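Local atomic coordinates of antibiotic resistance protein (Deinococcus radiodurans, PDB entry 2VLI), a protein that is a phosphotransferase of the P-loop NTPase superfamily that probably confers tunicamycin resistance by phosphorylating the antibiotic. Residues 6-12 against 79-85; 24-28 against 158-163; 35-40 against 64-69; 56-62 against 91-95. All blocks are in the same frame, centred on the assembly; numbering follows the deposited sequence.

Contact 1 (6-12 against 79-85); sequences PIIWING and PLIVPVS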
# COMPACT_ATOMS: atom_id res chain seq x y z
N PRO A 6 -24.05 -14.40 -8.16
CA PRO A 6 -23.16 -13.40 -7.56
C PRO A 6 -21.80 -13.94 -7.10
O PRO A 6 -21.71 -15.04 -6.59
CB PRO A 6 -23.94 -12.93 -6.33
CG PRO A 6 -25.35 -13.30 -6.60
CD PRO A 6 -25.29 -14.56 -7.39
N ILE A 7 -20.76 -13.12 -7.25
CA ILE A 7 -19.42 -13.41 -6.71
C ILE A 7 -19.14 -12.51 -5.51
O ILE A 7 -19.17 -11.27 -5.64
CB ILE A 7 -18.34 -13.26 -7.81
CG1 ILE A 7 -18.63 -14.26 -8.95
CG2 ILE A 7 -16.93 -13.53 -7.25
CD1 ILE A 7 -17.71 -14.13 -10.15
N ILE A 8 -18.92 -13.10 -4.33
CA ILE A 8 -18.67 -12.32 -3.10
C ILE A 8 -17.18 -12.44 -2.76
O ILE A 8 -16.74 -13.49 -2.41
CB ILE A 8 -19.54 -12.79 -1.94
CG1 ILE A 8 -21.01 -12.82 -2.36
CG2 ILE A 8 -19.38 -11.93 -0.75
CD1 ILE A 8 -21.88 -13.64 -1.41
N TRP A 9 -16.45 -11.35 -2.90
CA TRP A 9 -15.00 -11.33 -2.87
C TRP A 9 -14.63 -10.58 -1.60
O TRP A 9 -14.97 -9.42 -1.45
CB TRP A 9 -14.54 -10.59 -4.11
CG TRP A 9 -13.07 -10.32 -4.21
CD1 TRP A 9 -12.37 -9.37 -3.52
CD2 TRP A 9 -12.14 -10.91 -5.13
NE1 TRP A 9 -11.07 -9.35 -3.93
CE2 TRP A 9 -10.89 -10.28 -4.93
CE3 TRP A 9 -12.24 -11.90 -6.11
CZ2 TRP A 9 -9.74 -10.63 -5.64
CZ3 TRP A 9 -11.07 -12.24 -6.84
CH2 TRP A 9 -9.85 -11.62 -6.58
N ILE A 10 -14.00 -11.27 -0.68
CA ILE A 10 -13.77 -10.75 0.65
C ILE A 10 -12.29 -10.72 1.01
O ILE A 10 -11.67 -11.77 1.21
CB ILE A 10 -14.53 -11.59 1.71
CG1 ILE A 10 -16.02 -11.60 1.40
CG2 ILE A 10 -14.24 -11.05 3.14
CD1 ILE A 10 -16.82 -12.70 2.12
N ASN A 11 -11.72 -9.52 1.09
CA ASN A 11 -10.35 -9.33 1.44
C ASN A 11 -10.27 -9.00 2.92
O ASN A 11 -11.11 -8.30 3.45
CB ASN A 11 -9.76 -8.19 0.64
CG ASN A 11 -8.26 -8.02 0.86
OD1 ASN A 11 -7.55 -8.99 1.16
ND2 ASN A 11 -7.80 -6.80 0.78
N GLY A 12 -9.24 -9.47 3.56
CA GLY A 12 -9.16 -9.36 5.02
C GLY A 12 -7.72 -9.34 5.43
O GLY A 12 -6.86 -9.71 4.63
N PRO A 79 -24.00 -18.61 -5.21
CA PRO A 79 -22.96 -17.60 -5.18
C PRO A 79 -21.55 -18.17 -5.02
O PRO A 79 -21.31 -19.16 -4.34
CB PRO A 79 -23.34 -16.73 -3.98
CG PRO A 79 -24.84 -17.02 -3.75
CD PRO A 79 -24.97 -18.47 -4.11
N LEU A 80 -20.61 -17.51 -5.66
CA LEU A 80 -19.22 -17.86 -5.58
C LEU A 80 -18.57 -16.96 -4.51
O LEU A 80 -18.63 -15.74 -4.64
CB LEU A 80 -18.62 -17.67 -6.96
CG LEU A 80 -17.39 -18.45 -7.39
CD1 LEU A 80 -17.49 -19.97 -7.09
CD2 LEU A 80 -17.20 -18.24 -8.87
N ILE A 81 -18.02 -17.56 -3.46
CA ILE A 81 -17.39 -16.84 -2.34
C ILE A 81 -15.87 -16.97 -2.40
O ILE A 81 -15.33 -18.06 -2.43
CB ILE A 81 -17.87 -17.36 -0.98
CG1 ILE A 81 -19.40 -17.37 -0.90
CG2 ILE A 81 -17.22 -16.55 0.13
CD1 ILE A 81 -20.03 -18.35 0.15
N VAL A 82 -15.17 -15.85 -2.46
CA VAL A 82 -13.72 -15.85 -2.65
C VAL A 82 -13.00 -15.09 -1.51
O VAL A 82 -12.92 -13.89 -1.57
CB VAL A 82 -13.36 -15.16 -4.01
CG1 VAL A 82 -11.87 -15.27 -4.29
CG2 VAL A 82 -14.26 -15.68 -5.19
N PRO A 83 -12.44 -15.80 -0.51
CA PRO A 83 -11.61 -15.18 0.54
C PRO A 83 -10.19 -14.93 0.03
O PRO A 83 -9.57 -15.84 -0.48
CB PRO A 83 -11.59 -16.21 1.67
CG PRO A 83 -12.10 -17.51 1.08
CD PRO A 83 -12.45 -17.28 -0.39
N VAL A 84 -9.70 -13.70 0.18
CA VAL A 84 -8.37 -13.31 -0.19
C VAL A 84 -7.77 -12.51 0.94
O VAL A 84 -8.46 -12.07 1.83
CB VAL A 84 -8.32 -12.49 -1.50
CG1 VAL A 84 -8.91 -13.28 -2.61
CG2 VAL A 84 -9.08 -11.20 -1.37
N SER A 85 -6.46 -12.41 0.92
CA SER A 85 -5.68 -11.63 1.86
C SER A 85 -4.64 -10.90 1.07
O SER A 85 -3.58 -11.46 0.77
CB SER A 85 -4.99 -12.54 2.85
OG SER A 85 -5.18 -12.02 4.14

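Contact 2 (24-28 against 158-163); sequences TLHER and TQQVAE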
# COMPACT_ATOMS: atom_id res chain seq x y z
N THR A 24 -18.97 -18.96 7.15
CA THR A 24 -20.32 -18.58 7.60
C THR A 24 -21.28 -18.26 6.47
O THR A 24 -22.46 -18.65 6.52
CB THR A 24 -20.25 -17.36 8.55
OG1 THR A 24 -19.22 -17.61 9.52
CG2 THR A 24 -21.59 -17.10 9.23
N LEU A 25 -20.81 -17.52 5.48
CA LEU A 25 -21.65 -17.15 4.37
C LEU A 25 -21.97 -18.39 3.60
O LEU A 25 -23.08 -18.57 3.12
CB LEU A 25 -20.94 -16.19 3.40
CG LEU A 25 -21.02 -14.70 3.70
CD1 LEU A 25 -19.90 -13.98 2.95
CD2 LEU A 25 -22.42 -14.14 3.37
N HIS A 26 -20.96 -19.24 3.44
CA HIS A 26 -21.13 -20.49 2.73
C HIS A 26 -22.23 -21.34 3.37
O HIS A 26 -23.12 -21.82 2.67
CB HIS A 26 -19.83 -21.28 2.69
CG HIS A 26 -19.98 -22.61 2.03
ND1 HIS A 26 -20.59 -22.76 0.81
CD2 HIS A 26 -19.66 -23.86 2.45
CE1 HIS A 26 -20.60 -24.04 0.48
NE2 HIS A 26 -20.04 -24.73 1.47
N GLU A 27 -22.16 -21.48 4.70
CA GLU A 27 -23.13 -22.30 5.46
C GLU A 27 -24.55 -21.78 5.35
O GLU A 27 -25.50 -22.54 5.57
CB GLU A 27 -22.78 -22.36 6.93
CG GLU A 27 -21.46 -22.96 7.33
CD GLU A 27 -21.17 -22.73 8.85
OE1 GLU A 27 -21.65 -21.71 9.43
OE2 GLU A 27 -20.47 -23.58 9.48
N ARG A 28 -24.72 -20.50 5.02
CA ARG A 28 -26.04 -19.86 4.96
C ARG A 28 -26.50 -19.42 3.59
O ARG A 28 -27.55 -18.76 3.46
CB ARG A 28 -26.07 -18.70 5.94
CG ARG A 28 -25.73 -19.16 7.36
CD ARG A 28 -25.81 -18.07 8.39
NE ARG A 28 -27.11 -17.42 8.38
CZ ARG A 28 -27.40 -16.28 8.99
NH1 ARG A 28 -26.47 -15.66 9.71
NH2 ARG A 28 -28.61 -15.76 8.89
N THR A 158 -18.78 -13.12 13.66
CA THR A 158 -18.70 -13.58 12.27
C THR A 158 -20.06 -13.66 11.64
O THR A 158 -20.24 -13.34 10.47
CB THR A 158 -17.97 -14.91 12.16
OG1 THR A 158 -18.70 -15.90 12.89
CG2 THR A 158 -16.59 -14.78 12.76
N GLN A 159 -21.06 -13.99 12.46
CA GLN A 159 -22.40 -14.11 11.97
C GLN A 159 -22.96 -12.77 11.50
O GLN A 159 -23.60 -12.66 10.45
CB GLN A 159 -23.29 -14.65 13.09
CG GLN A 159 -24.40 -15.50 12.62
CD GLN A 159 -23.94 -16.83 12.05
OE1 GLN A 159 -24.44 -17.26 11.02
NE2 GLN A 159 -22.97 -17.48 12.71
N GLN A 160 -22.76 -11.76 12.32
CA GLN A 160 -23.14 -10.41 11.95
C GLN A 160 -22.37 -9.79 10.74
O GLN A 160 -22.93 -9.04 9.97
CB GLN A 160 -22.99 -9.51 13.16
CG GLN A 160 -24.05 -9.71 14.21
CD GLN A 160 -23.63 -9.10 15.56
OE1 GLN A 160 -22.55 -9.43 16.11
NE2 GLN A 160 -24.46 -8.22 16.08
N VAL A 161 -21.08 -10.10 10.60
CA VAL A 161 -20.33 -9.65 9.39
C VAL A 161 -20.93 -10.27 8.16
O VAL A 161 -21.18 -9.61 7.16
CB VAL A 161 -18.85 -9.99 9.52
CG1 VAL A 161 -18.01 -9.50 8.27
CG2 VAL A 161 -18.32 -9.36 10.75
N ALA A 162 -21.24 -11.55 8.26
CA ALA A 162 -21.83 -12.28 7.17
C ALA A 162 -23.15 -11.65 6.79
O ALA A 162 -23.42 -11.42 5.62
CB ALA A 162 -21.97 -13.81 7.54
N GLU A 163 -23.94 -11.30 7.81
CA GLU A 163 -25.26 -10.74 7.61
C GLU A 163 -25.21 -9.36 6.92
O GLU A 163 -25.99 -9.07 6.03
CB GLU A 163 -26.00 -10.65 8.97
CG GLU A 163 -26.59 -12.03 9.38
CD GLU A 163 -26.96 -12.18 10.87
OE1 GLU A 163 -26.76 -11.24 11.68
OE2 GLU A 163 -27.44 -13.28 11.22

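Contact 3 (35-40 against 64-69); sequences FEPEEM and LMLDAL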
# COMPACT_ATOMS: atom_id res chain seq x y z
N PHE A 35 -14.37 -20.64 -3.35
CA PHE A 35 -13.23 -20.66 -4.25
C PHE A 35 -12.01 -20.12 -3.54
O PHE A 35 -11.99 -18.96 -3.14
CB PHE A 35 -13.59 -19.81 -5.45
CG PHE A 35 -12.54 -19.73 -6.51
CD1 PHE A 35 -12.69 -20.44 -7.72
CD2 PHE A 35 -11.44 -18.92 -6.36
CE1 PHE A 35 -11.77 -20.30 -8.75
CE2 PHE A 35 -10.53 -18.79 -7.37
CZ PHE A 35 -10.70 -19.52 -8.57
N GLU A 36 -10.99 -20.95 -3.35
CA GLU A 36 -9.82 -20.62 -2.53
C GLU A 36 -8.62 -20.38 -3.40
O GLU A 36 -8.01 -21.35 -3.85
CB GLU A 36 -9.49 -21.73 -1.54
CG GLU A 36 -10.68 -22.16 -0.77
CD GLU A 36 -10.34 -23.03 0.42
OE1 GLU A 36 -9.67 -24.09 0.25
OE2 GLU A 36 -10.80 -22.65 1.53
N PRO A 37 -8.26 -19.10 -3.66
CA PRO A 37 -7.19 -18.73 -4.58
C PRO A 37 -5.85 -19.31 -4.22
O PRO A 37 -5.01 -19.50 -5.08
CB PRO A 37 -7.12 -17.21 -4.44
CG PRO A 37 -8.44 -16.83 -3.97
CD PRO A 37 -8.91 -17.92 -3.09
N GLU A 38 -5.63 -19.58 -2.96
CA GLU A 38 -4.40 -20.21 -2.55
C GLU A 38 -4.14 -21.59 -3.20
O GLU A 38 -2.99 -21.97 -3.34
CB GLU A 38 -4.34 -20.32 -1.01
CG GLU A 38 -5.57 -21.01 -0.40
CD GLU A 38 -6.74 -20.03 0.02
OE1 GLU A 38 -7.32 -19.30 -0.80
OE2 GLU A 38 -7.13 -20.04 1.22
N GLU A 39 -5.19 -22.33 -3.59
CA GLU A 39 -4.98 -23.59 -4.34
C GLU A 39 -4.18 -23.38 -5.62
O GLU A 39 -3.45 -24.28 -6.06
CB GLU A 39 -6.29 -24.28 -4.73
CG GLU A 39 -7.28 -24.59 -3.66
CD GLU A 39 -6.81 -25.62 -2.64
OE1 GLU A 39 -5.66 -26.09 -2.70
OE2 GLU A 39 -7.63 -25.97 -1.77
N MSE A 40 -4.33 -22.23 -6.26
CA MSE A 40 -3.58 -21.94 -7.48
C MSE A 40 -2.15 -21.58 -7.11
O MSE A 40 -1.20 -21.91 -7.85
CB MSE A 40 -4.20 -20.81 -8.27
CG MSE A 40 -3.45 -20.55 -9.57
SE MSE A 40 -3.48 -22.17 -10.82
CE MSE A 40 -5.35 -22.12 -11.20
N LEU A 64 -3.76 -16.78 -13.76
CA LEU A 64 -4.27 -18.13 -13.84
C LEU A 64 -5.36 -18.36 -12.84
O LEU A 64 -6.31 -19.07 -13.14
CB LEU A 64 -3.17 -19.17 -13.71
CG LEU A 64 -2.02 -19.20 -14.72
CD1 LEU A 64 -1.19 -20.49 -14.66
CD2 LEU A 64 -2.52 -18.81 -16.17
N MSE A 65 -5.22 -17.80 -11.64
CA MSE A 65 -6.31 -17.90 -10.69
C MSE A 65 -7.59 -17.23 -11.19
O MSE A 65 -8.69 -17.75 -10.96
CB MSE A 65 -5.83 -17.38 -9.33
CG MSE A 65 -6.85 -17.40 -8.21
SE MSE A 65 -8.12 -15.90 -8.23
CE MSE A 65 -6.91 -14.34 -8.01
N LEU A 66 -7.48 -16.12 -11.91
CA LEU A 66 -8.64 -15.41 -12.44
C LEU A 66 -9.28 -16.13 -13.64
O LEU A 66 -10.49 -16.14 -13.81
CB LEU A 66 -8.27 -13.98 -12.83
CG LEU A 66 -7.98 -12.92 -11.72
CD1 LEU A 66 -7.57 -11.56 -12.35
CD2 LEU A 66 -9.14 -12.79 -10.74
N ASP A 67 -8.45 -16.74 -14.47
CA ASP A 67 -8.98 -17.69 -15.48
C ASP A 67 -9.79 -18.82 -14.84
O ASP A 67 -10.87 -19.14 -15.29
CB ASP A 67 -7.83 -18.28 -16.25
CG ASP A 67 -7.14 -17.28 -17.12
OD1 ASP A 67 -7.68 -16.16 -17.36
OD2 ASP A 67 -6.03 -17.62 -17.56
N ALA A 68 -9.22 -19.48 -13.83
CA ALA A 68 -9.97 -20.48 -13.09
C ALA A 68 -11.30 -19.96 -12.50
O ALA A 68 -12.30 -20.66 -12.51
CB ALA A 68 -9.11 -21.05 -11.98
N LEU A 69 -11.25 -18.77 -11.92
CA LEU A 69 -12.42 -18.11 -11.34
C LEU A 69 -13.50 -17.87 -12.38
O LEU A 69 -14.68 -18.11 -12.13
CB LEU A 69 -12.02 -16.77 -10.70
CG LEU A 69 -13.10 -16.04 -9.90
CD1 LEU A 69 -13.69 -16.98 -8.83
CD2 LEU A 69 -12.53 -14.76 -9.28

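Contact 4 (56-62 against 91-95); sequences QEHPMWI and RHRRL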
# COMPACT_ATOMS: atom_id res chain seq x y z
N GLN A 56 1.50 -16.39 -3.68
CA GLN A 56 0.65 -15.37 -4.27
C GLN A 56 1.41 -14.22 -4.86
O GLN A 56 0.80 -13.30 -5.40
CB GLN A 56 -0.38 -14.85 -3.27
CG GLN A 56 -1.16 -15.94 -2.61
CD GLN A 56 -2.42 -15.42 -1.95
OE1 GLN A 56 -2.46 -14.27 -1.47
NE2 GLN A 56 -3.47 -16.26 -1.95
N GLU A 57 2.73 -14.28 -4.81
CA GLU A 57 3.59 -13.36 -5.57
C GLU A 57 4.12 -13.96 -6.87
O GLU A 57 4.87 -13.30 -7.59
CB GLU A 57 4.79 -12.94 -4.71
CG GLU A 57 4.41 -12.48 -3.31
CD GLU A 57 4.05 -11.01 -3.21
OE1 GLU A 57 4.08 -10.31 -4.25
OE2 GLU A 57 3.73 -10.56 -2.06
N HIS A 58 3.74 -15.20 -7.17
CA HIS A 58 4.15 -15.83 -8.43
C HIS A 58 3.54 -15.01 -9.55
O HIS A 58 2.35 -14.71 -9.51
CB HIS A 58 3.65 -17.27 -8.47
CG HIS A 58 4.16 -18.06 -9.64
ND1 HIS A 58 3.86 -17.75 -10.95
CD2 HIS A 58 4.98 -19.14 -9.68
CE1 HIS A 58 4.45 -18.63 -11.75
NE2 HIS A 58 5.12 -19.49 -11.00
N PRO A 59 4.32 -14.63 -10.54
CA PRO A 59 3.81 -13.87 -11.66
C PRO A 59 2.59 -14.41 -12.42
O PRO A 59 1.88 -13.67 -13.03
CB PRO A 59 5.01 -13.81 -12.60
CG PRO A 59 6.18 -13.85 -11.70
CD PRO A 59 5.79 -14.81 -10.65
N MSE A 60 2.39 -15.73 -12.41
CA MSE A 60 1.25 -16.37 -13.09
C MSE A 60 0.02 -16.53 -12.17
O MSE A 60 -1.05 -16.86 -12.65
CB MSE A 60 1.66 -17.78 -13.59
CG MSE A 60 2.85 -17.79 -14.53
SE MSE A 60 2.50 -16.59 -16.03
CE MSE A 60 1.28 -17.72 -16.80
N TRP A 61 0.18 -16.27 -10.87
CA TRP A 61 -0.91 -16.45 -9.92
C TRP A 61 -2.12 -15.60 -10.24
O TRP A 61 -3.23 -16.11 -10.39
CB TRP A 61 -0.45 -16.15 -8.49
CG TRP A 61 -1.57 -16.36 -7.51
CD1 TRP A 61 -2.06 -17.54 -7.07
CD2 TRP A 61 -2.34 -15.35 -6.85
NE1 TRP A 61 -3.05 -17.36 -6.19
CE2 TRP A 61 -3.24 -16.01 -6.00
CE3 TRP A 61 -2.30 -13.95 -6.83
CZ2 TRP A 61 -4.14 -15.33 -5.20
CZ3 TRP A 61 -3.21 -13.28 -6.03
CH2 TRP A 61 -4.11 -13.97 -5.23
N ILE A 62 -1.94 -14.29 -10.40
CA ILE A 62 -3.08 -13.46 -10.77
C ILE A 62 -3.81 -13.91 -12.05
O ILE A 62 -5.00 -14.20 -12.02
CB ILE A 62 -2.75 -11.94 -10.86
CG1 ILE A 62 -2.53 -11.36 -9.45
CG2 ILE A 62 -3.95 -11.26 -11.56
CD1 ILE A 62 -2.02 -9.92 -9.42
N ARG A 91 -1.01 -5.15 -6.46
CA ARG A 91 -1.64 -6.48 -6.68
C ARG A 91 -3.17 -6.36 -6.64
O ARG A 91 -3.85 -6.95 -7.46
CB ARG A 91 -1.18 -7.56 -5.69
CG ARG A 91 0.12 -8.34 -6.09
CD ARG A 91 0.41 -9.59 -5.21
NE ARG A 91 0.38 -9.20 -3.81
CZ ARG A 91 0.08 -9.95 -2.73
NH1 ARG A 91 -0.19 -11.25 -2.79
NH2 ARG A 91 0.05 -9.35 -1.55
N HIS A 92 -3.71 -5.56 -5.72
CA HIS A 92 -5.16 -5.32 -5.67
C HIS A 92 -5.68 -4.75 -7.00
O HIS A 92 -6.70 -5.19 -7.52
CB HIS A 92 -5.52 -4.38 -4.50
CG HIS A 92 -6.99 -4.08 -4.38
ND1 HIS A 92 -7.90 -5.01 -3.91
CD2 HIS A 92 -7.70 -2.98 -4.71
CE1 HIS A 92 -9.12 -4.48 -3.96
NE2 HIS A 92 -9.02 -3.25 -4.43
N ARG A 93 -4.97 -3.77 -7.56
CA ARG A 93 -5.45 -3.16 -8.78
C ARG A 93 -5.42 -4.16 -9.91
O ARG A 93 -6.30 -4.19 -10.73
CB ARG A 93 -4.65 -1.90 -9.15
CG ARG A 93 -5.09 -1.28 -10.49
CD ARG A 93 -6.63 -1.21 -10.76
NE ARG A 93 -7.36 -0.18 -10.01
CZ ARG A 93 -7.69 1.02 -10.49
NH1 ARG A 93 -7.32 1.38 -11.72
NH2 ARG A 93 -8.39 1.87 -9.72
N ARG A 94 -4.36 -4.96 -9.95
CA ARG A 94 -4.12 -5.96 -10.99
C ARG A 94 -5.27 -6.96 -11.01
O ARG A 94 -5.82 -7.27 -12.07
CB ARG A 94 -2.78 -6.67 -10.73
CG ARG A 94 -1.53 -5.90 -11.28
CD ARG A 94 -0.32 -6.84 -11.60
NE ARG A 94 0.42 -7.24 -10.39
CZ ARG A 94 1.28 -6.45 -9.72
NH1 ARG A 94 1.53 -5.21 -10.13
NH2 ARG A 94 1.87 -6.91 -8.61
N LEU A 95 -5.62 -7.43 -9.81
CA LEU A 95 -6.77 -8.26 -9.60
C LEU A 95 -8.07 -7.61 -10.02
O LEU A 95 -8.85 -8.21 -10.71
CB LEU A 95 -6.83 -8.70 -8.13
CG LEU A 95 -5.86 -9.77 -7.62
CD1 LEU A 95 -5.76 -9.77 -6.07
CD2 LEU A 95 -6.30 -11.19 -8.08

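Contact 1 (6-12 against 79-85)
Trp9 lays one face of its indole against Val84 CG1 and meets Val82 obliquely on the neighbouring strand. Val84 CG1 rides above the ring's rim, 4.1 Å from Trp9 CZ2, while the Val82 methyl CG1 comes within 3.8 Å of Trp9 CE3. With CG opposite the backbone nitrogen (chi1 173°), the indole swings across onto strand 80-84. Ile7 and Leu80 point the same way and lie side by side, extending this face, on which Leu69 of helix 61-75 packs. On the other face the contacts are looser, Ile10 CD1 to Ile81 CG2 and Ile8 CD1 to Pro79 CB; there Ile10 rests on Leu25 and Ile81 on Ala22 of helix 20-28.

The backbones run parallel at 4.6 Å between axes, laced by hydrogen bonds given alternately by the two strands, such as Ile8 N to Leu80 O (2.7 Å) and Val82 N to Ile8 O (2.8 Å). Toward Gly12 the ladder frays: Gly12 N reaches Val84 O only weakly, at 3.2 Å. Val84 CG2 abuts Asn11 CB, and the Asn11 amide oxygen takes the N-H of Ile86. Ser85 OG lies 2.9 Å from Gly12 O and also reaches Phe14 O. The pair is the central strand of the P-loop NTPase sheet and its neighbour, the central one running out just before the glycine that opens GPFGVGKT, the Walker A loop.

Contact 2 (24-28 against 158-163)
Helices 20-28 and 158-169 cross at -67° here, their short axes 9.7 Å apart at closest, and the backbones come nearest where Leu25 faces Ala162. The small side chain of Ala162 permits this approach: its CB touches Thr24 CG2 at 3.7 Å and lies 4.1 Å from Leu25 CG. Thr24 turns its methyl, opposite the backbone nitrogen, toward this interface, where it also meets the Gln159 amide; its hydroxyl is bonded back to His20 O.

Arg28 supplies the polar part. Its chain bends at chi3 (55°) to bring a single nitrogen, NH1, between two acceptors. Gln159 OE1, 2.9 Å from Arg28 NH1, is engaged on a lone pair in its own carbonyl plane, although it sits somewhat out of the guanidinium plane. The salt bridge to Glu163 is straighter: NH1 of Arg28 approaches Glu163 OE2 at 3.0 Å on the anti side, and the carboxylate stands almost perpendicular to the guanidinium. Arg28 NE donates to Ala174 O, a further bond that probably helps hold the rotation of the group.

Helix 20-28 thus lies between two neighbours: Leu25 and His26 reach Ile81 of strand 80-84, while Thr24 and Arg28 turn to helix 158-169.

Contact 3 (35-40 against 64-69)
Phe35 and Met65 form a Met-aromatic pair within the connection that links two neighbouring parallel strands, 33-34 and 80-84, of the P-loop fold, a beta-alpha-beta crossover in which helix 61-75 is the last helix before strand 80-84. The tight part is gathered round the Phe35 ring. Leu69 CD1 sits almost exactly over its centre, 3.6 Å from the centroid and 4° off the normal, a CH-pi contact. Met65, a selenomethionine, has its CG opposite the backbone nitrogen (chi1 -180°), 3.8 Å from Pro37 CB; the bends at chi2 and chi3 then carry the selenium and methyl onward, and the selenium comes to the ring's edge, 3.9 Å from Phe35 CE2. Pro37 continues inward onto Val82 and Val84, so this end of the contact faces the sheet.

Away from the sheet the packing thins. Met40, also a selenomethionine and partly exposed, curls along the helix: its selenium is 4.2 Å from Leu64 CB, and its methyl CE is 4.0 Å from Ala68 CB. Back at the aromatic ring, a backbone carbonyl of the helix meets the edge: Met65 O sits near the ring plane, 3.6 Å from Phe35 CZ.

Contact 4 (56-62 against 91-95)
Arg91 meets Gln56 and Glu57 through modest polar contacts that together hold its guanidinium. Arg91 NH1 reaches Gln56 O in a weak bond, 3.5 Å long, arriving at the edge of the group. Glu57 takes a face instead: its carboxylate is stacked on the guanidinium with the planes 25° apart, and Glu57 OE2 lies 3.8 Å from Arg91 CZ. No N-H points at the acid, so this long salt bridge probably rests on charge alone. A bend at chi2 (-87°) folds Glu57 back over the arginine.

Beyond Glu57 the chain turns into helix 61-75, and His58 ND1 accepts Met60 N at 2.9 Å, a capping bond lying in the imidazole plane. Helices 61-75 and 89-101 precede and follow strand 80-84, and in this P-loop fold they pack side by side on the Trp9 face of the parallel sheet; the second belongs to the crossover that carries the chain on to strand 107-112.

Trp61 starts the apolar layer. Its indole N-H is taken by Pro37 O, one face carries Gln56 CB, and Trp61 CZ3 lies 4.3 Å from Leu95 CD2. Ile62 is wedged between successive residues of the other helix: its CG1 is 4.0 Å from Leu95 CD2, while its terminal CD1 meets Arg94 CB at 3.6 Å. On another side of helix 89-101, Arg93 forms a salt bridge with Asp137 of the second subunit.

In the fold
Contact 1 lies near the centre of the chain and is touched by each of the other three. Contact 2 backs one face of its strand pair, its centre 12 Å away, with Ile81 CD1 3.5 Å from His26 CA. Contacts 3 and 4 lie toward the other face, centred 11 and 16 Å from contact 1. Strand 80-84 is tied to contact 3 by a probable hydrogen bond between Phe35 N and Ile81 O, and helix 61-75 joins contact 3 to contact 4. Contacts 2 and 4, 27 Å apart between centres, do not touch. The P-loop that probably binds nucleotide leaves contact 1 at Gly12, and the Asn11 side chain is about 12 Å from the cadmium ion bound by Glu145 and His150.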